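Local structure of catechol 1,2-dioxygenase (Pseudomonas putida, 2AZQ) at the interface of chains A and B. The protein catalyses the intradiol cleavage of catechol by molecular oxygen to cis,cis-muconate, using a ferric iron, in the beta-ketoadipate pathway. Coordinates in Å, arbitrary orientation; residue numbers count along the deposited sequence, not the author numbering. Chains: chain A/B, catechol 1,2-dioxygenase.

Contact 1: the interface of chains A and B. Residues chain A 38, 41, 55-56; chain B 75, 80, 84.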
loop_
_atom_site.group_PDB
_atom_site.type_symbol
_atom_site.label_atom_id
_atom_site.label_comp_id
_atom_site.label_asym_id
_atom_site.label_seq_id
_atom_site.Cartn_x
_atom_site.Cartn_y
_atom_site.Cartn_z
ATOM N N LEU A 38 9.288 2.741 11.451
ATOM C CA LEU A 38 8.428 3.339 12.477
ATOM C C LEU A 38 8.938 4.667 13.073
ATOM O O LEU A 38 8.146 5.571 13.298
ATOM C CB LEU A 38 8.154 2.337 13.608
ATOM C CG LEU A 38 7.234 1.145 13.307
ATOM C CD1 LEU A 38 7.332 0.141 14.469
ATOM C CD2 LEU A 38 5.796 1.618 13.066
ATOM N N THR A 41 8.506 7.265 10.191
ATOM C CA THR A 41 7.106 7.595 9.972
ATOM C C THR A 41 6.606 8.534 11.064
ATOM O O THR A 41 5.926 9.528 10.791
ATOM C CB THR A 41 6.248 6.315 9.906
ATOM O OG1 THR A 41 6.551 5.627 8.693
ATOM C CG2 THR A 41 4.760 6.645 9.911
ATOM N N PHE A 55 -3.679 11.318 7.768
ATOM C CA PHE A 55 -3.150 9.996 8.032
ATOM C C PHE A 55 -4.063 8.898 7.550
ATOM O O PHE A 55 -3.588 7.940 6.926
ATOM C CB PHE A 55 -2.909 9.780 9.517
ATOM C CG PHE A 55 -2.348 8.449 9.816
ATOM C CD1 PHE A 55 -0.990 8.247 9.807
ATOM C CD2 PHE A 55 -3.185 7.354 10.004
ATOM C CE1 PHE A 55 -0.461 6.979 9.978
ATOM C CE2 PHE A 55 -2.662 6.081 10.172
ATOM C CZ PHE A 55 -1.290 5.903 10.156
ATOM N N TRP A 56 -5.362 9.024 7.845
ATOM C CA TRP A 56 -6.315 7.987 7.435
ATOM C C TRP A 56 -6.737 8.005 5.956
ATOM O O TRP A 56 -7.188 6.982 5.429
ATOM C CB TRP A 56 -7.523 7.946 8.386
ATOM C CG TRP A 56 -7.116 7.512 9.815
ATOM C CD1 TRP A 56 -7.033 8.305 10.926
ATOM C CD2 TRP A 56 -6.657 6.204 10.231
ATOM N NE1 TRP A 56 -6.554 7.579 11.997
ATOM C CE2 TRP A 56 -6.318 6.291 11.597
ATOM C CE3 TRP A 56 -6.501 4.971 9.576
ATOM C CZ2 TRP A 56 -5.836 5.198 12.320
ATOM C CZ3 TRP A 56 -6.017 3.880 10.305
ATOM C CH2 TRP A 56 -5.694 4.004 11.659
ATOM N N ALA B 75 -1.478 -0.830 10.218
ATOM C CA ALA B 75 -1.091 0.362 10.994
ATOM C C ALA B 75 -1.388 0.031 12.456
ATOM O O ALA B 75 -0.677 0.431 13.375
ATOM C CB ALA B 75 -1.900 1.621 10.534
ATOM N N ILE B 80 1.062 1.876 15.101
ATOM C CA ILE B 80 0.889 3.206 14.518
ATOM C C ILE B 80 -0.443 3.834 14.990
ATOM O O ILE B 80 -0.522 5.020 15.291
ATOM C CB ILE B 80 0.955 3.109 12.945
ATOM C CG1 ILE B 80 2.401 3.200 12.443
ATOM C CG2 ILE B 80 0.090 4.175 12.315
ATOM C CD1 ILE B 80 3.024 4.568 12.700
ATOM N N LEU B 84 -0.877 7.281 17.469
ATOM C CA LEU B 84 -1.630 8.494 17.212
ATOM C C LEU B 84 -2.406 8.920 18.451
ATOM O O LEU B 84 -2.430 10.107 18.770
ATOM C CB LEU B 84 -2.589 8.333 16.026
ATOM C CG LEU B 84 -1.953 8.208 14.652
ATOM C CD1 LEU B 84 -3.003 7.804 13.632
ATOM C CD2 LEU B 84 -1.263 9.549 14.286
#
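The apolar helix-to-helix interface in which A:Phe55 receives B:Ile80 and B:Leu84 belongs to the two-fold helical linker that joins the subunits of dimeric catechol 1,2-dioxygenases. Two helices of chain A, 28-49 and 52-68, meet the start of helix 80-94 of chain B. With CG anti to the backbone N (chi1 -179°), A:Phe55 extends its ring toward chain B. The B:Leu84 methyl CD1 lies over one face, displaced toward the rim, 3.7 Å from A:Phe55 CD2. The same methyl passes the indole of A:Trp56, 3.9 Å from its pyrrole nitrogen NE1. That indole supports the phenyl ring within chain A, because A:Phe55 CD2 sits 3.6 Å above the middle of the A:Trp56 ring. The branched side chain of B:Ile80 suits a place between two helices: CG2 points to the tip of A:Phe55, where the modelled approach is too close to be trusted, while the other branch turns to helix 28-49. An alanine in place of A:Phe55 would probably leave B:Leu84 CD1 without the phenyl face beneath it, the A:Trp56 ring without its cover, and a gap beside B:Ile80. On the far branch, B:Ile80 CG1 packs 3.8 Å from A:Leu38 CD2, and B:Ile80 CD1 lies 3.9 Å from the A:Thr41 methyl CG2.

Contact 2: the interface of chains A and B. Residues chain A 79, 82-83, 252; chain B 14, 17-18.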
loop_
_atom_site.group_PDB
_atom_site.type_symbol
_atom_site.label_atom_id
_atom_site.label_comp_id
_atom_site.label_asym_id
_atom_site.label_seq_id
_atom_site.Cartn_x
_atom_site.Cartn_y
_atom_site.Cartn_z
ATOM N N GLY A 79 9.536 8.610 -9.218
ATOM C CA GLY A 79 10.945 8.627 -9.533
ATOM C C GLY A 79 11.773 7.692 -8.701
ATOM O O GLY A 79 13.008 7.708 -8.790
ATOM N N HIS A 82 13.581 5.156 -11.029
ATOM C CA HIS A 82 14.767 5.746 -11.659
ATOM C C HIS A 82 15.901 5.855 -10.627
ATOM O O HIS A 82 17.073 5.500 -10.923
ATOM C CB HIS A 82 14.460 7.132 -12.239
ATOM C CG HIS A 82 15.659 7.834 -12.810
ATOM N ND1 HIS A 82 16.470 7.270 -13.766
ATOM C CD2 HIS A 82 16.156 9.072 -12.589
ATOM C CE1 HIS A 82 17.412 8.126 -14.113
ATOM N NE2 HIS A 82 17.242 9.229 -13.415
ATOM N N PHE A 83 15.546 6.334 -9.426
ATOM C CA PHE A 83 16.507 6.494 -8.346
ATOM C C PHE A 83 17.291 5.205 -8.064
ATOM O O PHE A 83 18.492 5.251 -7.756
ATOM C CB PHE A 83 15.815 6.937 -7.060
ATOM C CG PHE A 83 16.729 6.920 -5.864
ATOM C CD1 PHE A 83 17.743 7.866 -5.728
ATOM C CD2 PHE A 83 16.650 5.880 -4.931
ATOM C CE1 PHE A 83 18.669 7.781 -4.691
ATOM C CE2 PHE A 83 17.578 5.791 -3.881
ATOM C CZ PHE A 83 18.589 6.746 -3.766
ATOM N N TYR A 252 10.612 9.229 -15.626
ATOM C CA TYR A 252 12.006 9.615 -15.847
ATOM C C TYR A 252 12.937 8.514 -16.319
ATOM O O TYR A 252 14.052 8.410 -15.822
ATOM C CB TYR A 252 12.587 10.190 -14.559
ATOM C CG TYR A 252 11.687 11.183 -13.861
ATOM C CD1 TYR A 252 10.717 10.768 -12.961
ATOM C CD2 TYR A 252 11.786 12.536 -14.133
ATOM C CE1 TYR A 252 9.871 11.691 -12.353
ATOM C CE2 TYR A 252 10.959 13.459 -13.542
ATOM C CZ TYR A 252 10.005 13.049 -12.658
ATOM O OH TYR A 252 9.186 14.007 -12.083
ATOM N N PHE B 14 16.297 16.423 -8.134
ATOM C CA PHE B 14 15.410 15.456 -8.760
ATOM C C PHE B 14 14.121 15.203 -7.936
ATOM O O PHE B 14 13.011 15.161 -8.481
ATOM C CB PHE B 14 16.186 14.157 -9.008
ATOM C CG PHE B 14 15.330 13.009 -9.463
ATOM C CD1 PHE B 14 14.462 13.143 -10.536
ATOM C CD2 PHE B 14 15.403 11.773 -8.816
ATOM C CE1 PHE B 14 13.688 12.069 -10.949
ATOM C CE2 PHE B 14 14.626 10.697 -9.237
ATOM C CZ PHE B 14 13.773 10.845 -10.295
ATOM N N GLN B 17 11.669 18.065 -8.364
ATOM C CA GLN B 17 10.757 18.052 -9.504
ATOM C C GLN B 17 9.722 16.932 -9.428
ATOM O O GLN B 17 8.651 17.045 -10.024
ATOM C CB GLN B 17 11.509 17.888 -10.800
ATOM C CG GLN B 17 12.757 18.687 -10.912
ATOM C CD GLN B 17 13.381 18.532 -12.288
ATOM O OE1 GLN B 17 13.545 17.402 -12.786
ATOM N NE2 GLN B 17 13.739 19.667 -12.914
ATOM N N VAL B 18 10.044 15.838 -8.740
ATOM C CA VAL B 18 9.087 14.754 -8.625
ATOM C C VAL B 18 7.917 15.185 -7.773
ATOM O O VAL B 18 6.763 14.903 -8.094
ATOM C CB VAL B 18 9.676 13.526 -7.965
ATOM C CG1 VAL B 18 8.559 12.503 -7.702
ATOM C CG2 VAL B 18 10.731 12.921 -8.853
#
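The carbonyl oxygen of A:Gly79 lies in the plane of the B:Phe14 ring and faces its C-H edge, 3.4 Å from CE2, with the tip atom CZ of the same ring slightly farther away. This is a weakly polar contact rather than a hydrogen bond; the slightly positive ring hydrogens would suit a carbonyl oxygen. A glycine suits the spot because its bare CA lets the ring tip come close, with B:Phe14 CZ 3.7 Å from A:Gly79 CA. B:Phe14 stands on helix 9-19 with CG anti to the backbone N (chi1 171°), which carries the phenyl ring out to chain A. There it enters an aromatic corner that fastens this N-terminal helix to the partner subunit of the dimer. Its CE1 edge points at the middle of the A:Tyr252 face, the two planes being 89° apart, and CE1 comes 3.6 Å from A:Tyr252 CG. A:His82 reverses the roles by turning its own edge to a phenyl face, with CD2 3.8 Å from B:Phe14 CZ. The imidazole is backed within its own chain by the backbone O of A:Tyr252, which stands 3.3 Å above the imidazole plane. On the opposite phenyl face, B:Val18 CG2 of the same helix fills in 3.7 Å above the B:Phe14 plane. That methyl also flanks the tyrosine, 3.8 Å from A:Tyr252 CE1, while the phenol oxygen A:Tyr252 OH reaches the helix backbone 3.5 Å from B:Val18 CA.

Contact 3: the interface of chains A and B. Residues chain A 3, 5, 11, 15, 42, 46; chain B 83, 86-87, 90.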
loop_
_atom_site.group_PDB
_atom_site.type_symbol
_atom_site.label_atom_id
_atom_site.label_comp_id
_atom_site.label_asym_id
_atom_site.label_seq_id
_atom_site.Cartn_x
_atom_site.Cartn_y
_atom_site.Cartn_z
ATOM N N VAL A 3 4.434 19.487 19.299
ATOM C CA VAL A 3 4.656 18.375 20.285
ATOM C C VAL A 3 5.351 17.157 19.713
ATOM O O VAL A 3 4.870 16.548 18.761
ATOM C CB VAL A 3 3.349 17.895 20.915
ATOM C CG1 VAL A 3 3.140 18.597 22.231
ATOM C CG2 VAL A 3 2.177 18.159 19.961
ATOM N N ILE A 5 6.978 13.404 20.820
ATOM C CA ILE A 5 7.082 12.379 21.855
ATOM C C ILE A 5 7.951 11.234 21.344
ATOM O O ILE A 5 8.437 10.407 22.119
ATOM C CB ILE A 5 5.687 11.826 22.251
ATOM C CG1 ILE A 5 5.186 10.820 21.213
ATOM C CG2 ILE A 5 4.705 12.974 22.365
ATOM C CD1 ILE A 5 3.867 10.182 21.564
ATOM N N ILE A 11 8.704 6.154 24.054
ATOM C CA ILE A 11 8.269 5.784 22.707
ATOM C C ILE A 11 9.289 4.915 21.952
ATOM O O ILE A 11 8.914 4.093 21.143
ATOM C CB ILE A 11 7.932 7.055 21.844
ATOM C CG1 ILE A 11 6.803 7.846 22.494
ATOM C CG2 ILE A 11 7.523 6.667 20.444
ATOM C CD1 ILE A 11 5.553 7.020 22.786
ATOM N N PHE A 15 8.394 1.258 20.053
ATOM C CA PHE A 15 8.680 0.871 18.681
ATOM C C PHE A 15 9.546 -0.353 18.711
ATOM O O PHE A 15 9.440 -1.211 17.853
ATOM C CB PHE A 15 9.373 2.017 17.946
ATOM C CG PHE A 15 8.451 3.157 17.637
ATOM C CD1 PHE A 15 8.928 4.450 17.519
ATOM C CD2 PHE A 15 7.086 2.937 17.493
ATOM C CE1 PHE A 15 8.048 5.508 17.271
ATOM C CE2 PHE A 15 6.210 3.992 17.242
ATOM C CZ PHE A 15 6.688 5.269 17.135
ATOM N N ALA A 42 6.970 8.227 12.299
ATOM C CA ALA A 42 6.595 9.037 13.437
ATOM C C ALA A 42 7.115 10.480 13.321
ATOM O O ALA A 42 6.406 11.431 13.670
ATOM C CB ALA A 42 7.123 8.400 14.701
ATOM N N GLU A 46 5.313 14.127 13.148
ATOM C CA GLU A 46 5.604 15.179 14.107
ATOM C C GLU A 46 6.230 16.430 13.505
ATOM O O GLU A 46 6.046 17.520 14.027
ATOM C CB GLU A 46 6.482 14.633 15.239
ATOM C CG GLU A 46 5.700 13.839 16.301
ATOM C CD GLU A 46 6.601 13.131 17.294
ATOM O OE1 GLU A 46 6.082 12.579 18.289
ATOM O OE2 GLU A 46 7.830 13.112 17.072
ATOM N N PHE B 83 -0.016 4.852 18.630
ATOM C CA PHE B 83 0.858 6.014 18.639
ATOM C C PHE B 83 0.099 7.320 18.372
ATOM O O PHE B 83 0.413 8.366 18.961
ATOM C CB PHE B 83 1.967 5.871 17.599
ATOM C CG PHE B 83 2.775 7.128 17.424
ATOM C CD1 PHE B 83 3.661 7.550 18.414
ATOM C CD2 PHE B 83 2.561 7.957 16.318
ATOM C CE1 PHE B 83 4.317 8.775 18.315
ATOM C CE2 PHE B 83 3.221 9.190 16.210
ATOM C CZ PHE B 83 4.100 9.596 17.214
ATOM N N LEU B 86 -1.575 8.447 21.424
ATOM C CA LEU B 86 -0.615 8.945 22.394
ATOM C C LEU B 86 -0.301 10.390 22.130
ATOM O O LEU B 86 -0.218 11.204 23.056
ATOM C CB LEU B 86 0.686 8.134 22.373
ATOM C CG LEU B 86 0.547 6.727 22.974
ATOM C CD1 LEU B 86 1.895 6.050 23.074
ATOM C CD2 LEU B 86 -0.104 6.835 24.352
ATOM N N LEU B 87 -0.142 10.693 20.849
ATOM C CA LEU B 87 0.191 12.030 20.396
ATOM C C LEU B 87 -1.029 12.923 20.560
ATOM O O LEU B 87 -0.898 14.117 20.806
ATOM C CB LEU B 87 0.633 11.985 18.920
ATOM C CG LEU B 87 1.259 13.235 18.291
ATOM C CD1 LEU B 87 2.611 13.496 18.925
ATOM C CD2 LEU B 87 1.444 13.023 16.796
ATOM N N ALA B 90 -0.896 13.687 24.257
ATOM C CA ALA B 90 0.118 14.664 24.617
ATOM C C ALA B 90 -0.351 16.036 24.166
ATOM O O ALA B 90 -0.092 17.050 24.810
ATOM C CB ALA B 90 1.420 14.322 23.967
#
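Helix 80-94 of chain B, part of the N-terminal helical region of the intradiol dioxygenase family, packs against the N-terminal arm and helices 9-19 and 28-49 of chain A, with A:Ile5 meeting B:Phe83, B:Leu86 and B:Ala90. A:Ile5 holds CG1 between its backbone N and carbonyl carbon (chi1 79°), which sends CD1 past the oppositely directed phenyl ring, above its plane and outside the rim, 3.6 Å from B:Phe83 CE1. Its other branch, CG2, rests 3.9 Å from B:Ala90 CB, where a small alanine lets the arm lie close to the helix. B:Phe83 pushes its ring into chain A, and A:Phe15 crosses it obliquely from the other face, its tip atom CZ 4.0 Å from B:Phe83 CD1. At the rim, A:Glu46 OE1 lies in the phenyl plane, 3.7 Å from B:Phe83 CZ, an edge-on approach that a carboxylate oxygen would favour over the ring face. The extended A:Glu46 chain ties down the arm: A:Ile5 N donates a 2.8 Å hydrogen bond to A:Glu46 OE1, nearly straight at 170° but arriving 49° out of the carboxylate plane. The B:Leu87 methyl CD1 lies 3.6 Å from A:Glu46 OE1. Beside the arm, A:Ile11 and B:Leu86 pass in opposite directions, their CD1 methyls 3.8 Å apart.

Contact 1 and contact 3 are neighbours, their C-alpha centres about 10 Å apart, and both set helix 28-49 of chain A against helix 80-94 of chain B. Contact 2 lies about 26 Å from contact 1 and 31 Å from contact 3, with the roles of the chains exchanged: helix 80-94 now comes from chain A and helix 9-19 from chain B. Phe83 enters contacts 2 and 3, from opposite chains. Because two-fold symmetry repeats every patch, each subunit both gives and receives helices 9-19 and 80-94, an exchange likely to stabilise the dimer through contacts that are mostly apolar in these three patches.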